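Local coordinates for protein probable starch synthase 4, chloroplastic/amyloplastic (Arabidopsis thaliana, PDB 6GNE) that is a probable starch synthase of the plastid, a GT-B glycosyltransferase whose two-domain cleft holds adenosine-5'-diphosphate and a glycan, at residues I260-D265 with E397-T402. Sequence-based numbering, arbitrary orientation.
Sequences ILNGID and EPCGLT. With AC1 (4,6-dideoxy-4-{[(1S,4R,5S,6S)-4,5,6-trihydroxy-3-(hydroxymethyl)cyclohex-2-en-1-yl]amino}-alpha-D-glucopyranose), chain C; ADP (adenosine-5'-diphosphate), chain F.
Two irregular loops run past each other, with Leu261 CA 6.8 Å from Cys399 CA and Ile264 CA 6.9 Å from Leu401 CA. Cys399 SG, anti to its backbone N (chi1 -177°), is the point of the first contact: Asn262 CB lies 3.6 Å from SG, and Leu261 CD1 touches the same sulfur at 3.7 Å. Further along, the CD2 branch of Leu401 packs against Asn262 CB at 3.7 Å and approaches Gly263 O, with Ile264 CG2 looser on that methyl. The two loops meet in the cleft between the GT-B domains: 260-265 follows the last parallel strand of the N-terminal Rossmann-like sheet, while 397-402 leads from strand 389-392 of the C-terminal one into helix 402-408. Both loops grip AC1. Its O6B donates to Asn262 OD1 at 2.7 Å, whereas O3B donates to Glu397 OE1 and accepts a nearly straight hydrogen bond from Cys399 N (171°). Gly400 N reaches AC1 O4 at 2.9 Å. Where helix 402-408 begins, Leu401 N points almost straight at ADP O1A, 2.8 Å away, with a weak second bond from Thr402 N; the helix end probably helps stabilise the phosphate charge. Lys322 NZ pairs with Glu397 OE1 and also donates to ADP.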
ATOM      1  N   ILE A 260       6.567  10.733  -4.330  1.00 38.80           N
ATOM      2  CA  ILE A 260       6.586  10.070  -5.633  1.00 38.78           C
ATOM      3  C   ILE A 260       5.364   9.162  -5.711  1.00 36.73           C
ATOM      4  O   ILE A 260       5.219   8.228  -4.898  1.00 34.10           O
ATOM      5  CB  ILE A 260       7.841   9.191  -5.814  1.00 40.33           C
ATOM      6  CG1 ILE A 260       9.115  10.035  -5.841  1.00 42.91           C
ATOM      7  CG2 ILE A 260       7.750   8.371  -7.100  1.00 40.55           C
ATOM      8  CD1 ILE A 260      10.390   9.198  -5.695  1.00 44.05           C
ATOM      9  N   LEU A 261       4.529   9.419  -6.716  1.00 36.50           N
ATOM     10  CA  LEU A 261       3.284   8.674  -6.915  1.00 35.55           C
ATOM     11  C   LEU A 261       3.584   7.214  -7.184  1.00 34.86           C
ATOM     12  O   LEU A 261       4.330   6.904  -8.113  1.00 34.75           O
ATOM     13  CB  LEU A 261       2.473   9.256  -8.081  1.00 35.51           C
ATOM     14  CG  LEU A 261       1.017   8.790  -8.218  1.00 34.81           C
ATOM     15  CD1 LEU A 261       0.136   9.148  -7.008  1.00 33.58           C
ATOM     16  CD2 LEU A 261       0.453   9.368  -9.513  1.00 35.10           C
ATOM     17  N   ASN A 262       3.025   6.327  -6.357  1.00 34.26           N
ATOM     18  CA  ASN A 262       3.144   4.884  -6.603  1.00 34.74           C
ATOM     19  C   ASN A 262       2.633   4.543  -8.032  1.00 35.82           C
ATOM     20  O   ASN A 262       1.683   5.169  -8.537  1.00 35.10           O
ATOM     21  CB  ASN A 262       2.304   4.072  -5.617  1.00 33.87           C
ATOM     22  CG  ASN A 262       2.796   4.131  -4.191  1.00 34.05           C
ATOM     23  OD1 ASN A 262       2.000   3.921  -3.266  1.00 34.19           O
ATOM     24  ND2 ASN A 262       4.099   4.327  -3.990  1.00 33.51           N
ATOM     25  N   GLY A 263       3.292   3.598  -8.688  1.00 35.89           N
ATOM     26  CA  GLY A 263       2.653   2.828  -9.743  1.00 36.55           C
ATOM     27  C   GLY A 263       1.962   1.584  -9.193  1.00 35.87           C
ATOM     28  O   GLY A 263       1.874   1.374  -7.981  1.00 35.07           O
ATOM     29  N   ILE A 264       1.441   0.778 -10.113  1.00 37.14           N
ATOM     30  CA  ILE A 264       0.957  -0.580  -9.833  1.00 36.32           C
ATOM     31  C   ILE A 264       1.659  -1.532 -10.790  1.00 37.00           C
ATOM     32  O   ILE A 264       2.121  -1.139 -11.888  1.00 34.68           O
ATOM     33  CB  ILE A 264      -0.583  -0.730  -9.978  1.00 35.92           C
ATOM     34  CG1 ILE A 264      -1.063  -0.424 -11.395  1.00 36.63           C
ATOM     35  CG2 ILE A 264      -1.307   0.190  -9.001  1.00 35.63           C
ATOM     36  CD1 ILE A 264      -2.519  -0.758 -11.622  1.00 36.44           C
ATOM     37  N   ASP A 265       1.715  -2.786 -10.366  1.00 38.28           N
ATOM     38  CA  ASP A 265       2.305  -3.837 -11.159  1.00 40.27           C
ATOM     39  C   ASP A 265       1.358  -4.167 -12.300  1.00 39.11           C
ATOM     40  O   ASP A 265       0.466  -4.967 -12.137  1.00 37.93           O
ATOM     41  CB  ASP A 265       2.572  -5.056 -10.285  1.00 41.74           C
ATOM     42  CG  ASP A 265       3.335  -6.130 -11.010  1.00 45.84           C
ATOM     43  OD1 ASP A 265       3.222  -6.246 -12.246  1.00 48.01           O
ATOM     44  OD2 ASP A 265       4.042  -6.901 -10.329  1.00 49.88           O
ATOM     45  N   GLU A 397      -5.613  10.098   1.976  1.00 31.72           N
ATOM     46  CA  GLU A 397      -5.133   8.988   1.199  1.00 31.64           C
ATOM     47  C   GLU A 397      -3.699   9.292   0.691  1.00 32.57           C
ATOM     48  O   GLU A 397      -3.519   9.999  -0.310  1.00 33.15           O
ATOM     49  CB  GLU A 397      -6.096   8.701   0.044  1.00 30.53           C
ATOM     50  CG  GLU A 397      -5.914   7.344  -0.604  1.00 29.75           C
ATOM     51  CD  GLU A 397      -6.289   6.188   0.302  1.00 29.67           C
ATOM     52  OE1 GLU A 397      -5.407   5.415   0.646  1.00 31.05           O
ATOM     53  OE2 GLU A 397      -7.462   6.031   0.684  1.00 30.86           O
ATOM     54  N   PRO A 398      -2.675   8.756   1.392  1.00 32.02           N
ATOM     55  CA  PRO A 398      -1.285   8.930   1.020  1.00 31.86           C
ATOM     56  C   PRO A 398      -1.020   8.695  -0.452  1.00 31.31           C
ATOM     57  O   PRO A 398      -0.352   9.496  -1.095  1.00 30.12           O
ATOM     58  CB  PRO A 398      -0.578   7.881   1.874  1.00 33.20           C
ATOM     59  CG  PRO A 398      -1.399   7.799   3.125  1.00 33.49           C
ATOM     60  CD  PRO A 398      -2.814   8.008   2.662  1.00 32.61           C
ATOM     61  N   CYS A 399      -1.556   7.589  -0.969  1.00 30.95           N
ATOM     62  CA  CYS A 399      -1.578   7.363  -2.400  1.00 30.98           C
ATOM     63  C   CYS A 399      -2.892   6.728  -2.858  1.00 30.55           C
ATOM     64  O   CYS A 399      -3.670   7.338  -3.589  1.00 30.78           O
ATOM     65  CB  CYS A 399      -0.415   6.526  -2.857  1.00 31.23           C
ATOM     66  SG  CYS A 399      -0.381   6.305  -4.661  1.00 33.05           S
ATOM     67  N   GLY A 400      -3.120   5.498  -2.441  1.00 30.14           N
ATOM     68  CA  GLY A 400      -4.207   4.701  -2.961  1.00 29.65           C
ATOM     69  C   GLY A 400      -3.806   4.047  -4.276  1.00 29.49           C
ATOM     70  O   GLY A 400      -3.277   4.692  -5.189  1.00 28.87           O
ATOM     71  N   LEU A 401      -4.041   2.747  -4.344  1.00 29.55           N
ATOM     72  CA  LEU A 401      -3.779   1.940  -5.518  1.00 28.93           C
ATOM     73  C   LEU A 401      -5.061   1.463  -6.202  1.00 28.80           C
ATOM     74  O   LEU A 401      -5.072   1.209  -7.424  1.00 28.38           O
ATOM     75  CB  LEU A 401      -2.945   0.737  -5.112  1.00 28.96           C
ATOM     76  CG  LEU A 401      -1.626   1.019  -4.406  1.00 29.47           C
ATOM     77  CD1 LEU A 401      -0.900  -0.300  -4.164  1.00 30.68           C
ATOM     78  CD2 LEU A 401      -0.741   1.952  -5.206  1.00 30.30           C
ATOM     79  N   THR A 402      -6.142   1.341  -5.428  1.00 28.44           N
ATOM     80  CA  THR A 402      -7.371   0.760  -5.950  1.00 29.43           C
ATOM     81  C   THR A 402      -7.979   1.571  -7.109  1.00 28.88           C
ATOM     82  O   THR A 402      -8.552   0.998  -8.036  1.00 28.03           O
ATOM     83  CB  THR A 402      -8.389   0.606  -4.849  1.00 30.16           C
ATOM     84  OG1 THR A 402      -8.670   1.896  -4.282  1.00 29.23           O
ATOM     85  CG2 THR A 402      -7.886  -0.395  -3.768  1.00 30.96           C
TER
HETATM   86  C1  AC1 C   3       0.101  -0.535   7.091  1.00 35.38           C
HETATM   87  O2  AC1 C   3       1.883   1.064   7.479  1.00 35.07           O
HETATM   88  C2  AC1 C   3       1.012   0.528   6.469  1.00 36.38           C
HETATM   89  C4A AC1 C   3      -0.878   3.902   0.200  1.00 31.44           C
HETATM   90  C3  AC1 C   3       0.199   1.617   5.751  1.00 35.52           C
HETATM   91  O3  AC1 C   3       1.136   2.519   5.156  1.00 35.84           O
HETATM   92  C4  AC1 C   3      -0.731   0.976   4.717  1.00 34.55           C
HETATM   93  N4A AC1 C   3      -1.508   1.933   3.908  1.00 35.55           N
HETATM   94  C5  AC1 C   3      -1.628   0.012   5.497  1.00 34.19           C
HETATM   95  O5  AC1 C   3      -0.823  -1.001   6.106  1.00 35.06           O
HETATM   96  C6  AC1 C   3      -2.624  -0.731   4.624  1.00 34.74           C
HETATM   97  C1B AC1 C   3      -0.916   2.932   3.006  1.00 33.90           C
HETATM   98  C2B AC1 C   3      -1.915   4.009   2.509  1.00 33.60           C
HETATM   99  O2B AC1 C   3      -3.177   3.983   3.203  1.00 33.02           O
HETATM  100  C3B AC1 C   3      -2.165   3.995   1.005  1.00 32.53           C
HETATM  101  O3B AC1 C   3      -2.733   5.260   0.676  1.00 33.96           O
HETATM  102  O4  AC1 C   3      -1.204   3.798  -1.188  1.00 29.01           O
HETATM  103  C5B AC1 C   3      -0.022   2.759   0.656  1.00 30.56           C
HETATM  104  C7B AC1 C   3      -0.092   2.290   1.907  1.00 31.82           C
HETATM  105  C6B AC1 C   3       0.989   2.159  -0.292  1.00 30.70           C
HETATM  106  O6B AC1 C   3       1.980   3.128  -0.657  1.00 29.58           O
HETATM  107  PB  ADP F 601      -4.385   0.767   1.796  1.00 27.46           P
HETATM  108  O1B ADP F 601      -2.898   0.614   1.673  1.00 28.85           O
HETATM  109  O2B ADP F 601      -5.165  -0.478   2.108  1.00 27.40           O
HETATM  110  O3B ADP F 601      -4.736   1.888   2.747  1.00 28.09           O
HETATM  111  PA  ADP F 601      -4.205   0.990  -1.074  1.00 28.50           P
HETATM  112  O1A ADP F 601      -5.193   1.456  -2.105  1.00 29.64           O
HETATM  113  O2A ADP F 601      -2.853   1.650  -1.144  1.00 30.69           O
HETATM  114  O3A ADP F 601      -4.925   1.215   0.349  1.00 27.33           O
HETATM  115  O5' ADP F 601      -3.967  -0.596  -1.167  1.00 28.95           O
HETATM  116  C5' ADP F 601      -5.037  -1.536  -1.060  1.00 29.36           C
HETATM  117  C4' ADP F 601      -4.733  -2.912  -1.679  1.00 28.85           C
HETATM  118  O4' ADP F 601      -5.367  -3.943  -0.906  1.00 28.56           O
HETATM  119  C3' ADP F 601      -5.307  -3.087  -3.069  1.00 28.13           C
HETATM  120  O3' ADP F 601      -4.534  -4.054  -3.760  1.00 27.88           O
HETATM  121  C2' ADP F 601      -6.679  -3.656  -2.819  1.00 27.70           C
HETATM  122  O2' ADP F 601      -7.189  -4.377  -3.926  1.00 28.75           O
HETATM  123  C1' ADP F 601      -6.399  -4.571  -1.664  1.00 28.36           C
HETATM  124  N9  ADP F 601      -7.560  -4.786  -0.773  1.00 29.82           N
HETATM  125  C8  ADP F 601      -8.029  -3.951   0.163  1.00 29.22           C
HETATM  126  N7  ADP F 601      -9.073  -4.510   0.815  1.00 29.29           N
HETATM  127  C5  ADP F 601      -9.284  -5.730   0.296  1.00 29.69           C
HETATM  128  C6  ADP F 601     -10.239  -6.860   0.515  1.00 29.92           C
HETATM  129  N6  ADP F 601     -11.211  -6.760   1.457  1.00 28.33           N
HETATM  130  N1  ADP F 601     -10.092  -7.967  -0.267  1.00 29.74           N
HETATM  131  C2  ADP F 601      -9.125  -8.033  -1.218  1.00 30.03           C
HETATM  132  N3  ADP F 601      -8.248  -7.045  -1.461  1.00 29.05           N
HETATM  133  C4  ADP F 601      -8.280  -5.898  -0.754  1.00 29.65           C